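Aquaporin aqpM (Methanothermobacter marburgensis str. Marburg, PDB 2F2B) forms a membrane channel that lets water pass in both directions under osmotic drive, and also gives a transient increase in glycerol flux. Local coordinates at residues K6-E11 and I76-I81; F21-A26 and I58-F62; N40-I44 and F138-S142; A111-F116 and F204-N209; T154-I159 and G232-A237. All coordinates share one frame; numbering follows the deposited sequence.

Interaction 1: residues K6-E11 and I76-I81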
# COMPACT_ATOMS: atom_id res chain seq x y z
N LYS A 6 -28.97 -17.42 2.89
CA LYS A 6 -27.90 -17.02 1.98
C LYS A 6 -26.99 -15.98 2.61
O LYS A 6 -25.78 -15.96 2.35
CB LYS A 6 -28.50 -16.49 0.68
CG LYS A 6 -29.09 -17.60 -0.19
CD LYS A 6 -29.74 -17.06 -1.44
CE LYS A 6 -30.20 -18.20 -2.34
NZ LYS A 6 -30.90 -17.69 -3.56
N ARG A 7 -27.55 -15.11 3.44
CA ARG A 7 -26.75 -14.08 4.10
C ARG A 7 -25.82 -14.71 5.13
O ARG A 7 -24.69 -14.25 5.31
CB ARG A 7 -27.66 -13.03 4.74
CG ARG A 7 -28.25 -12.08 3.71
CD ARG A 7 -28.98 -10.91 4.33
NE ARG A 7 -30.28 -11.29 4.89
CZ ARG A 7 -30.62 -11.13 6.16
NH1 ARG A 7 -29.75 -10.59 7.02
NH2 ARG A 7 -31.83 -11.48 6.58
N CYS A 8 -26.27 -15.77 5.79
CA CYS A 8 -25.43 -16.46 6.77
C CYS A 8 -24.32 -17.21 6.03
O CYS A 8 -23.19 -17.29 6.52
CB CYS A 8 -26.25 -17.42 7.62
SG CYS A 8 -27.19 -16.60 8.93
N ILE A 9 -24.64 -17.75 4.86
CA ILE A 9 -23.63 -18.45 4.08
C ILE A 9 -22.56 -17.42 3.68
O ILE A 9 -21.36 -17.71 3.71
CB ILE A 9 -24.23 -19.10 2.81
CG1 ILE A 9 -25.15 -20.26 3.21
CG2 ILE A 9 -23.12 -19.60 1.89
CD1 ILE A 9 -25.93 -20.85 2.04
N ALA A 10 -23.01 -16.22 3.31
CA ALA A 10 -22.09 -15.16 2.93
C ALA A 10 -21.20 -14.76 4.11
O ALA A 10 -20.00 -14.55 3.93
CB ALA A 10 -22.87 -13.94 2.43
N GLU A 11 -21.78 -14.66 5.30
CA GLU A 11 -20.99 -14.30 6.48
C GLU A 11 -19.96 -15.39 6.78
O GLU A 11 -18.84 -15.11 7.21
CB GLU A 11 -21.91 -14.09 7.70
CG GLU A 11 -22.72 -12.80 7.65
CD GLU A 11 -21.85 -11.55 7.72
OE1 GLU A 11 -21.02 -11.46 8.64
OE2 GLU A 11 -22.01 -10.65 6.86
N ILE A 76 -24.83 -8.48 -0.23
CA ILE A 76 -25.56 -9.69 0.08
C ILE A 76 -25.94 -9.74 1.56
O ILE A 76 -27.12 -9.70 1.89
CB ILE A 76 -24.72 -10.94 -0.29
CG1 ILE A 76 -24.48 -10.96 -1.81
CG2 ILE A 76 -25.44 -12.22 0.14
CD1 ILE A 76 -23.56 -12.07 -2.28
N SER A 77 -24.95 -9.79 2.44
CA SER A 77 -25.21 -9.87 3.88
C SER A 77 -24.84 -8.61 4.65
O SER A 77 -25.21 -8.46 5.81
CB SER A 77 -24.43 -11.04 4.48
OG SER A 77 -23.03 -10.78 4.44
N GLY A 78 -24.10 -7.72 4.00
CA GLY A 78 -23.65 -6.51 4.66
C GLY A 78 -22.18 -6.72 5.03
O GLY A 78 -21.48 -5.79 5.43
N CYS A 79 -21.74 -7.96 4.88
CA CYS A 79 -20.37 -8.39 5.17
C CYS A 79 -19.81 -7.88 6.50
O CYS A 79 -18.83 -7.13 6.53
CB CYS A 79 -19.43 -7.98 4.02
SG CYS A 79 -17.82 -8.81 4.04
N HIS A 80 -20.44 -8.28 7.60
CA HIS A 80 -20.00 -7.89 8.93
C HIS A 80 -18.72 -8.65 9.27
O HIS A 80 -17.74 -8.06 9.76
CB HIS A 80 -21.04 -8.24 10.00
CG HIS A 80 -22.36 -7.55 9.83
ND1 HIS A 80 -23.37 -7.65 10.76
CD2 HIS A 80 -22.85 -6.77 8.83
CE1 HIS A 80 -24.42 -6.97 10.34
NE2 HIS A 80 -24.13 -6.43 9.18
N ILE A 81 -18.76 -9.96 9.03
CA ILE A 81 -17.66 -10.90 9.29
C ILE A 81 -16.89 -10.62 10.58
O ILE A 81 -15.69 -10.89 10.68
CB ILE A 81 -16.69 -10.97 8.08
CG1 ILE A 81 -16.02 -9.62 7.83
CG2 ILE A 81 -17.46 -11.42 6.84
CD1 ILE A 81 -14.96 -9.64 6.73
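E11, near the cytoplasmic end of the first transmembrane helix of the aquaporin fold, holds the loop I76-I81 that leads straight into the first NPA motif, N82-P83-A84. Its carboxylate does most of the work. The chain leaves the helix with CG beside the backbone N and bends at chi2 (-65°), which turns both oxygens toward the loop backbone. OE1 takes the amide of I81 at 2.7 Å from I81 N, and E11 OE2 takes the preceding amide, 2.9 Å from H80 N; both donors come in on syn lone pairs. A third donor, S77 OG, reaches E11 OE2 from the anti side at 2.6 Å, slightly out of the carboxylate plane. Q107 on helix 100-122 adds a bond to OE1, so four donors grip this buried group, which would probably favour its charged form and fix its rotation. S77 works twice: while giving its proton to E11, its OG accepts from C79 N at 3.1 Å, an ST turn that shapes the loop. R7 lies along the loop start, its aliphatic CG 3.2 Å from I76 O, while its guanidinium goes on to a salt bridge with E99. The H80 ring bonds to T86 in the helix that follows, and I81 O accepts from N199 of the second NPA motif, so the loop is also tied to both NPA regions. At the other end of the contact the methyl A10 CB packs on I76 CG2 at 3.8 Å.

Interaction 2: residues F21-A26 and I58-F62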
# COMPACT_ATOMS: atom_id res chain seq x y z
N PHE A 21 -6.74 -15.91 4.86
CA PHE A 21 -5.72 -15.02 4.32
C PHE A 21 -5.00 -14.14 5.34
O PHE A 21 -3.78 -14.03 5.31
CB PHE A 21 -6.35 -14.16 3.22
CG PHE A 21 -6.70 -14.94 1.99
CD1 PHE A 21 -5.72 -15.29 1.07
CD2 PHE A 21 -8.00 -15.40 1.79
CE1 PHE A 21 -6.02 -16.10 -0.03
CE2 PHE A 21 -8.31 -16.21 0.70
CZ PHE A 21 -7.32 -16.56 -0.22
N GLY A 22 -5.76 -13.54 6.26
CA GLY A 22 -5.15 -12.68 7.26
C GLY A 22 -4.30 -13.42 8.28
O GLY A 22 -3.09 -13.20 8.38
N ALA A 23 -4.92 -14.31 9.05
CA ALA A 23 -4.20 -15.07 10.06
C ALA A 23 -3.15 -15.94 9.38
O ALA A 23 -2.10 -16.24 9.95
CB ALA A 23 -5.17 -15.93 10.87
N GLY A 24 -3.44 -16.36 8.15
CA GLY A 24 -2.51 -17.19 7.41
C GLY A 24 -1.20 -16.48 7.12
O GLY A 24 -0.12 -17.08 7.21
N SER A 25 -1.27 -15.19 6.79
CA SER A 25 -0.06 -14.43 6.49
C SER A 25 0.86 -14.34 7.71
O SER A 25 2.08 -14.34 7.58
CB SER A 25 -0.40 -13.03 5.99
OG SER A 25 -0.94 -12.21 7.02
N ALA A 26 0.26 -14.26 8.90
CA ALA A 26 1.04 -14.17 10.13
C ALA A 26 1.75 -15.50 10.38
O ALA A 26 2.92 -15.52 10.77
CB ALA A 26 0.14 -13.83 11.31
N ILE A 58 1.30 -8.10 7.05
CA ILE A 58 0.24 -8.92 7.64
C ILE A 58 -1.03 -8.08 7.67
O ILE A 58 -2.11 -8.56 7.32
CB ILE A 58 0.61 -9.37 9.09
CG1 ILE A 58 1.76 -10.38 9.02
CG2 ILE A 58 -0.62 -9.97 9.78
CD1 ILE A 58 2.44 -10.65 10.36
N GLY A 59 -0.90 -6.82 8.07
CA GLY A 59 -2.05 -5.94 8.11
C GLY A 59 -2.75 -5.84 6.76
O GLY A 59 -3.98 -5.84 6.68
N LEU A 60 -1.97 -5.78 5.68
CA LEU A 60 -2.54 -5.68 4.34
C LEU A 60 -3.11 -7.01 3.85
O LEU A 60 -4.05 -7.03 3.07
CB LEU A 60 -1.49 -5.14 3.36
CG LEU A 60 -1.12 -3.67 3.64
CD1 LEU A 60 0.12 -3.28 2.83
CD2 LEU A 60 -2.30 -2.77 3.28
N ALA A 61 -2.54 -8.13 4.30
CA ALA A 61 -3.09 -9.42 3.90
C ALA A 61 -4.52 -9.46 4.45
O ALA A 61 -5.44 -9.94 3.79
CB ALA A 61 -2.25 -10.57 4.48
N PHE A 62 -4.69 -8.93 5.66
CA PHE A 62 -6.01 -8.85 6.28
C PHE A 62 -6.85 -7.82 5.54
O PHE A 62 -7.97 -8.11 5.12
CB PHE A 62 -5.89 -8.40 7.74
CG PHE A 62 -5.79 -9.52 8.73
CD1 PHE A 62 -6.94 -10.18 9.16
CD2 PHE A 62 -4.56 -9.90 9.26
CE1 PHE A 62 -6.86 -11.21 10.11
CE2 PHE A 62 -4.47 -10.92 10.20
CZ PHE A 62 -5.62 -11.57 10.63
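The ring of F62 lies flat against the backbone of G22. G22 CA sits 3.3 Å from the centroid of the F62 ring and only 4° off its normal, a CH-pi contact made squarely over the face. With no side chain on G22, the ring can come right down onto the helix, and A23 follows beside its CZ end. On the ring's own helix, I58 CG2 lies at the edge of F62, in its plane. I58 sends its other branch across the contact: CD1 rests 3.8 Å from A26 CA and touches the A26 methyl. On another flank S25 meets A61 closely, with S25 CB 3.4 Å from A61 CB. The hydroxyl of S25 is turned back on its own helix (chi1 70°) and donates to G22 O at 2.7 Å, in the carbonyl plane and on a lone pair, so a buried polar group is satisfied without crossing to the other helix. The small residues let the nearly antiparallel segment axes approach to 7.7 Å. T189 of the second subunit packs on S25 and A61 and bonds to F21 O, bringing the tetramer interface up to this helix pair. F62 also touches I187 and R202, the arginine that follows the second NPA motif; this position is consistent with the aromatic/arginine selectivity filter of aquaporins, here backed by the first transmembrane helix.

Interaction 3: residues N40-I44 and F138-S142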
# COMPACT_ATOMS: atom_id res chain seq x y z
N ASN A 40 15.63 -9.02 20.61
CA ASN A 40 15.09 -9.01 21.97
C ASN A 40 13.78 -9.80 22.04
O ASN A 40 13.13 -10.03 21.01
CB ASN A 40 14.88 -7.57 22.47
CG ASN A 40 13.74 -6.86 21.76
OD1 ASN A 40 13.93 -6.22 20.73
ND2 ASN A 40 12.55 -6.97 22.32
N PRO A 41 13.37 -10.22 23.25
CA PRO A 41 12.15 -11.00 23.51
C PRO A 41 10.83 -10.45 22.97
O PRO A 41 9.94 -11.23 22.64
CB PRO A 41 12.14 -11.10 25.04
CG PRO A 41 13.59 -11.14 25.37
CD PRO A 41 14.14 -10.04 24.49
N PHE A 42 10.71 -9.13 22.89
CA PHE A 42 9.48 -8.51 22.40
C PHE A 42 9.25 -8.87 20.93
O PHE A 42 8.11 -8.95 20.46
CB PHE A 42 9.57 -6.99 22.56
CG PHE A 42 8.26 -6.26 22.39
CD1 PHE A 42 8.17 -5.17 21.53
CD2 PHE A 42 7.14 -6.65 23.12
CE1 PHE A 42 6.97 -4.47 21.40
CE2 PHE A 42 5.93 -5.95 22.99
CZ PHE A 42 5.85 -4.86 22.13
N ASN A 43 10.35 -9.09 20.20
CA ASN A 43 10.32 -9.46 18.79
C ASN A 43 10.29 -11.00 18.78
O ASN A 43 11.30 -11.65 19.03
CB ASN A 43 11.57 -8.91 18.09
CG ASN A 43 11.56 -9.12 16.58
OD1 ASN A 43 12.12 -8.31 15.83
ND2 ASN A 43 10.94 -10.20 16.12
N ILE A 44 9.12 -11.57 18.49
CA ILE A 44 8.96 -13.02 18.49
C ILE A 44 9.20 -13.71 17.15
O ILE A 44 9.09 -14.93 17.05
CB ILE A 44 7.54 -13.43 18.95
CG1 ILE A 44 6.51 -13.02 17.89
CG2 ILE A 44 7.21 -12.76 20.28
CD1 ILE A 44 5.13 -13.58 18.12
N PHE A 138 1.51 -10.01 23.69
CA PHE A 138 2.92 -10.22 23.39
C PHE A 138 3.76 -10.16 24.67
O PHE A 138 3.25 -9.79 25.73
CB PHE A 138 3.40 -9.21 22.34
CG PHE A 138 3.16 -9.66 20.93
CD1 PHE A 138 1.87 -9.90 20.46
CD2 PHE A 138 4.23 -9.89 20.07
CE1 PHE A 138 1.64 -10.38 19.17
CE2 PHE A 138 4.02 -10.38 18.77
CZ PHE A 138 2.73 -10.62 18.32
N PRO A 139 5.05 -10.52 24.59
CA PRO A 139 5.92 -10.50 25.78
C PRO A 139 5.91 -9.18 26.55
O PRO A 139 6.15 -8.11 25.98
CB PRO A 139 7.29 -10.84 25.21
CG PRO A 139 6.95 -11.77 24.08
CD PRO A 139 5.78 -11.05 23.43
N GLY A 140 5.64 -9.26 27.85
CA GLY A 140 5.62 -8.07 28.68
C GLY A 140 4.29 -7.34 28.71
O GLY A 140 4.10 -6.42 29.50
N ILE A 141 3.36 -7.75 27.85
CA ILE A 141 2.05 -7.11 27.80
C ILE A 141 1.06 -7.85 28.70
O ILE A 141 0.85 -9.05 28.55
CB ILE A 141 1.50 -7.09 26.35
CG1 ILE A 141 2.49 -6.35 25.43
CG2 ILE A 141 0.13 -6.44 26.31
CD1 ILE A 141 2.77 -4.90 25.82
N SER A 142 0.45 -7.12 29.64
CA SER A 142 -0.50 -7.72 30.57
C SER A 142 -1.90 -7.88 29.97
O SER A 142 -2.21 -7.33 28.91
CB SER A 142 -0.60 -6.89 31.84
OG SER A 142 -1.33 -5.70 31.61
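F42 and F138 form the buried middle of a contact between two extracellular loops, with I44 and P139 at its exposed margin. The two phenylalanine side chains cross at about a right angle. F42 CG lies anti to the backbone N (chi1 -167°), which carries the ring toward P139 O and I141 and turns an edge to the loop. Its CD2 stands 3.4 Å from P139 O, near the ring plane, and F42 CE2 is 4.2 Å from I141 CG1. I44 points at the other loop and splits its branches: CG2 lies 3.9 Å from P139 CD, while I44 CD1 comes obliquely to the F138 ring, 3.4 Å from F138 CE2. P41 O lies 3.4 Å from P139 CG.

A second shell sets these groups in place. N40-N43 is a type I turn closed by N43 N to N40 O at 3.0 Å, which puts P41 and F42 at its corner. F138-I141 is a type II turn closed by I141 N to F138 O at 2.9 Å; the positive phi of G140 (87°) suits its third position. Farther out, N192 donates to F42 O, backbone bonds tie F138 to I193, and S142 caps the start of helix 143-166. M31 of the third subunit packs on F42.

No hydrogen bond passes between the two segments. P139 O faces the weakly positive C-H edge of F42, whereas P41 O meets P139 CG in van der Waals contact, so cohesion here probably comes from apolar packing helped by modest electrostatic attraction.

Interaction 4: residues A111-F116 and F204-N209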
# COMPACT_ATOMS: atom_id res chain seq x y z
N ALA A 111 -14.73 -18.80 10.57
CA ALA A 111 -13.37 -18.58 11.07
C ALA A 111 -12.69 -19.91 11.38
O ALA A 111 -11.52 -20.11 11.07
CB ALA A 111 -13.41 -17.71 12.32
N ALA A 112 -13.43 -20.82 12.00
CA ALA A 112 -12.88 -22.13 12.34
C ALA A 112 -12.50 -22.91 11.08
O ALA A 112 -11.44 -23.52 11.03
CB ALA A 112 -13.90 -22.93 13.17
N PHE A 113 -13.37 -22.88 10.07
CA PHE A 113 -13.10 -23.60 8.83
C PHE A 113 -11.96 -22.93 8.05
O PHE A 113 -11.14 -23.61 7.44
CB PHE A 113 -14.36 -23.65 7.96
CG PHE A 113 -14.31 -24.70 6.89
CD1 PHE A 113 -14.75 -24.41 5.60
CD2 PHE A 113 -13.86 -25.99 7.17
CE1 PHE A 113 -14.73 -25.38 4.60
CE2 PHE A 113 -13.84 -26.97 6.18
CZ PHE A 113 -14.28 -26.67 4.89
N GLY A 114 -11.91 -21.60 8.08
CA GLY A 114 -10.85 -20.90 7.37
C GLY A 114 -9.48 -21.28 7.91
O GLY A 114 -8.54 -21.52 7.15
N SER A 115 -9.38 -21.33 9.23
CA SER A 115 -8.13 -21.69 9.89
C SER A 115 -7.76 -23.14 9.58
O SER A 115 -6.61 -23.46 9.30
CB SER A 115 -8.26 -21.50 11.41
OG SER A 115 -7.04 -21.75 12.07
N PHE A 116 -8.76 -24.02 9.62
CA PHE A 116 -8.55 -25.43 9.34
C PHE A 116 -8.05 -25.68 7.92
O PHE A 116 -7.10 -26.43 7.70
CB PHE A 116 -9.84 -26.22 9.56
CG PHE A 116 -9.73 -27.67 9.20
CD1 PHE A 116 -8.96 -28.53 9.97
CD2 PHE A 116 -10.38 -28.17 8.08
CE1 PHE A 116 -8.83 -29.88 9.63
CE2 PHE A 116 -10.26 -29.51 7.72
CZ PHE A 116 -9.49 -30.37 8.50
N PHE A 204 -11.29 -16.75 17.60
CA PHE A 204 -11.87 -18.07 17.86
C PHE A 204 -11.35 -19.18 16.93
O PHE A 204 -10.97 -20.26 17.39
CB PHE A 204 -13.40 -17.99 17.72
CG PHE A 204 -14.09 -19.32 17.82
CD1 PHE A 204 -14.28 -19.94 19.05
CD2 PHE A 204 -14.55 -19.97 16.67
CE1 PHE A 204 -14.92 -21.18 19.14
CE2 PHE A 204 -15.19 -21.20 16.75
CZ PHE A 204 -15.37 -21.81 17.99
N GLY A 205 -11.35 -18.91 15.63
CA GLY A 205 -10.89 -19.90 14.66
C GLY A 205 -9.51 -20.45 14.95
O GLY A 205 -9.34 -21.67 15.11
N PRO A 206 -8.49 -19.59 15.00
CA PRO A 206 -7.11 -20.02 15.28
C PRO A 206 -6.98 -20.69 16.65
O PRO A 206 -6.25 -21.67 16.80
CB PRO A 206 -6.32 -18.72 15.18
CG PRO A 206 -7.07 -17.97 14.12
CD PRO A 206 -8.51 -18.19 14.53
N TYR A 207 -7.69 -20.16 17.65
CA TYR A 207 -7.64 -20.74 19.00
C TYR A 207 -8.11 -22.19 18.96
O TYR A 207 -7.46 -23.08 19.52
CB TYR A 207 -8.54 -19.95 19.95
CG TYR A 207 -7.86 -18.79 20.66
CD1 TYR A 207 -6.82 -18.08 20.06
CD2 TYR A 207 -8.29 -18.39 21.93
CE1 TYR A 207 -6.22 -16.99 20.70
CE2 TYR A 207 -7.70 -17.31 22.58
CZ TYR A 207 -6.67 -16.62 21.96
OH TYR A 207 -6.10 -15.55 22.62
N LEU A 208 -9.23 -22.43 18.29
CA LEU A 208 -9.79 -23.78 18.19
C LEU A 208 -8.83 -24.74 17.50
O LEU A 208 -8.52 -25.82 18.01
CB LEU A 208 -11.12 -23.75 17.44
CG LEU A 208 -11.84 -25.10 17.27
CD1 LEU A 208 -12.12 -25.71 18.64
CD2 LEU A 208 -13.13 -24.91 16.49
N ASN A 209 -8.34 -24.35 16.32
CA ASN A 209 -7.43 -25.20 15.59
C ASN A 209 -6.07 -25.38 16.26
O ASN A 209 -5.46 -26.45 16.17
CB ASN A 209 -7.27 -24.69 14.15
CG ASN A 209 -8.52 -24.92 13.32
OD1 ASN A 209 -9.46 -24.11 13.33
ND2 ASN A 209 -8.56 -26.04 12.62
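A112 and G205 mark the tight point where helix 100-122 meets helix 200-214, with A112 CA only 3.8 Å from G205 CA. G205 brings no side chain, and A111 O comes within 3.7 Å of G205 CA, so two backbones touch almost directly and the segment axes close to 7.4 Å while crossing at -56°. S115 carries this buried side onward: with its OG anti to the backbone N (chi1 -176°), the hydroxyl oxygen S115 OG lies 3.6 Å from P206 CA, beside the kink where the proline offers no N-H to the preceding turn. N209 fits its side chain between S115, F116 and the carbonyl of A112.

The other flank is looser and partly exposed. There A112 CB lies 3.9 Å from L208 CD2 and meets the F204 ring more distantly, at 4.2 Å from A112 CB to F204 CE2. F116, at the far end, presents its ring edge to N209.

Behind the tight side stand T15 and V19 of helix 4-33, covering A111. Such close crossing through small residues suits the aquaporin hourglass, in which the short helix following the second NPA motif is packed within the bundle of membrane-spanning helices.

Interaction 5: residues T154-I159 and G232-A237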
# COMPACT_ATOMS: atom_id res chain seq x y z
N THR A 154 -10.64 -1.51 18.08
CA THR A 154 -11.96 -1.78 17.55
C THR A 154 -12.81 -0.51 17.51
O THR A 154 -13.73 -0.40 16.70
CB THR A 154 -12.68 -2.88 18.37
OG1 THR A 154 -11.79 -3.99 18.55
CG2 THR A 154 -13.91 -3.38 17.63
N PHE A 155 -12.50 0.44 18.38
CA PHE A 155 -13.21 1.72 18.38
C PHE A 155 -12.97 2.40 17.03
O PHE A 155 -13.91 2.86 16.38
CB PHE A 155 -12.70 2.62 19.51
CG PHE A 155 -13.35 3.98 19.55
CD1 PHE A 155 -14.49 4.21 20.32
CD2 PHE A 155 -12.82 5.03 18.81
CE1 PHE A 155 -15.09 5.47 20.35
CE2 PHE A 155 -13.42 6.30 18.83
CZ PHE A 155 -14.56 6.51 19.61
N LEU A 156 -11.71 2.46 16.61
CA LEU A 156 -11.40 3.08 15.32
C LEU A 156 -12.09 2.35 14.18
O LEU A 156 -12.67 2.97 13.29
CB LEU A 156 -9.88 3.11 15.07
CG LEU A 156 -9.49 3.68 13.70
CD1 LEU A 156 -10.03 5.10 13.56
CD2 LEU A 156 -7.98 3.67 13.53
N LEU A 157 -12.01 1.02 14.20
CA LEU A 157 -12.65 0.22 13.16
C LEU A 157 -14.14 0.53 13.06
O LEU A 157 -14.66 0.83 11.98
CB LEU A 157 -12.46 -1.27 13.43
CG LEU A 157 -13.28 -2.23 12.55
CD1 LEU A 157 -12.97 -2.00 11.08
CD2 LEU A 157 -12.98 -3.67 12.95
N MET A 158 -14.84 0.46 14.19
CA MET A 158 -16.28 0.69 14.19
C MET A 158 -16.71 2.12 13.85
O MET A 158 -17.70 2.31 13.13
CB MET A 158 -16.87 0.29 15.55
CG MET A 158 -18.40 0.18 15.57
SD MET A 158 -19.04 -1.20 14.58
CE MET A 158 -20.39 -0.43 13.74
N ILE A 159 -15.99 3.12 14.34
CA ILE A 159 -16.38 4.49 14.03
C ILE A 159 -16.18 4.76 12.54
O ILE A 159 -16.92 5.54 11.93
CB ILE A 159 -15.61 5.53 14.91
CG1 ILE A 159 -16.41 6.84 14.97
CG2 ILE A 159 -14.21 5.78 14.35
CD1 ILE A 159 -15.90 7.84 15.98
N GLY A 232 -15.26 -1.75 22.53
CA GLY A 232 -14.79 -0.72 21.62
C GLY A 232 -15.81 -0.42 20.54
O GLY A 232 -16.05 0.74 20.21
N ALA A 233 -16.41 -1.46 19.97
CA ALA A 233 -17.39 -1.27 18.90
C ALA A 233 -18.64 -0.53 19.38
O ALA A 233 -19.09 0.41 18.73
CB ALA A 233 -17.79 -2.63 18.31
N VAL A 234 -19.19 -0.94 20.51
CA VAL A 234 -20.38 -0.28 21.02
C VAL A 234 -20.08 1.17 21.40
O VAL A 234 -20.86 2.07 21.10
CB VAL A 234 -20.97 -1.04 22.23
CG1 VAL A 234 -22.12 -0.24 22.84
CG2 VAL A 234 -21.48 -2.40 21.77
N LEU A 235 -18.93 1.40 22.04
CA LEU A 235 -18.55 2.75 22.42
C LEU A 235 -18.45 3.65 21.18
O LEU A 235 -18.87 4.81 21.21
CB LEU A 235 -17.21 2.75 23.16
CG LEU A 235 -17.20 2.18 24.59
CD1 LEU A 235 -15.79 2.26 25.16
CD2 LEU A 235 -18.16 2.97 25.47
N ALA A 236 -17.90 3.11 20.09
CA ALA A 236 -17.75 3.87 18.85
C ALA A 236 -19.11 4.15 18.21
O ALA A 236 -19.36 5.26 17.73
CB ALA A 236 -16.86 3.09 17.87
N ALA A 237 -19.97 3.15 18.19
CA ALA A 237 -21.30 3.31 17.60
C ALA A 237 -22.08 4.39 18.35
O ALA A 237 -22.69 5.26 17.74
CB ALA A 237 -22.05 1.98 17.63
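F155 and M158 both carry CG opposite their backbone N (chi1 177° and -167°), and this throws the ring and the thioether chain onto helix 224-243, on two flanks of A236. The contact joins the fourth and sixth transmembrane helices of the aquaporin bundle. The A236 methyl sits among F155, M158 and I159. The F155 ring covers one flank, with A236 CB 4.0 Å from the ring centroid and over its face, a CH-pi contact. On the other, M158 CB lies 3.6 Å from A236 CB. I159 closes the far side with its CB, and F155 O sits 3.3 Å from the methyl carbon A236 CB.

One turn earlier, G232 lets the backbones draw together. Lacking a side chain, it leaves room for T154 and F155, and F155 CA makes a CA-H...O contact with G232 O, 3.5 Å from carbon to oxygen, of the kind seen where helices pack closely. The segment axes come to 7.4 Å, crossing at -45°. T154 turns its methyl to A233, while its hydroxyl bonds to E150 O on its own helix.

Around the contact, M158 also packs on L89 of the pore-forming helix 83-91. At the subunit interface F155 packs on I13 and I159 on A72, both of the third subunit. No hydrogen bond crosses between the segments. M158 CG, placed by chi1, lies 3.2 Å from A233 O.

In the fold
Interactions 1 and 2 both use helix 4-33, with centres about 21 Å apart: the first fastens a pore loop with buried hydrogen bonds, the second packs glycine, alanine and an aromatic face. Interactions 2, 4 and 5 are helix crossings without a clear hydrogen bond between segments, and each brings backbones close at a glycine. Interactions 2 and 4 touch through A23 and P206, while 4 and 5 lie on opposite sides of the chain's centre. Interaction 3 is the most exposed, an apolar meeting of extracellular loops about 36 Å, centre to centre, from interaction 1. Neighbouring subunits reach all but interaction 4: the second at 1 and 2, the third at 2, 3 and 5.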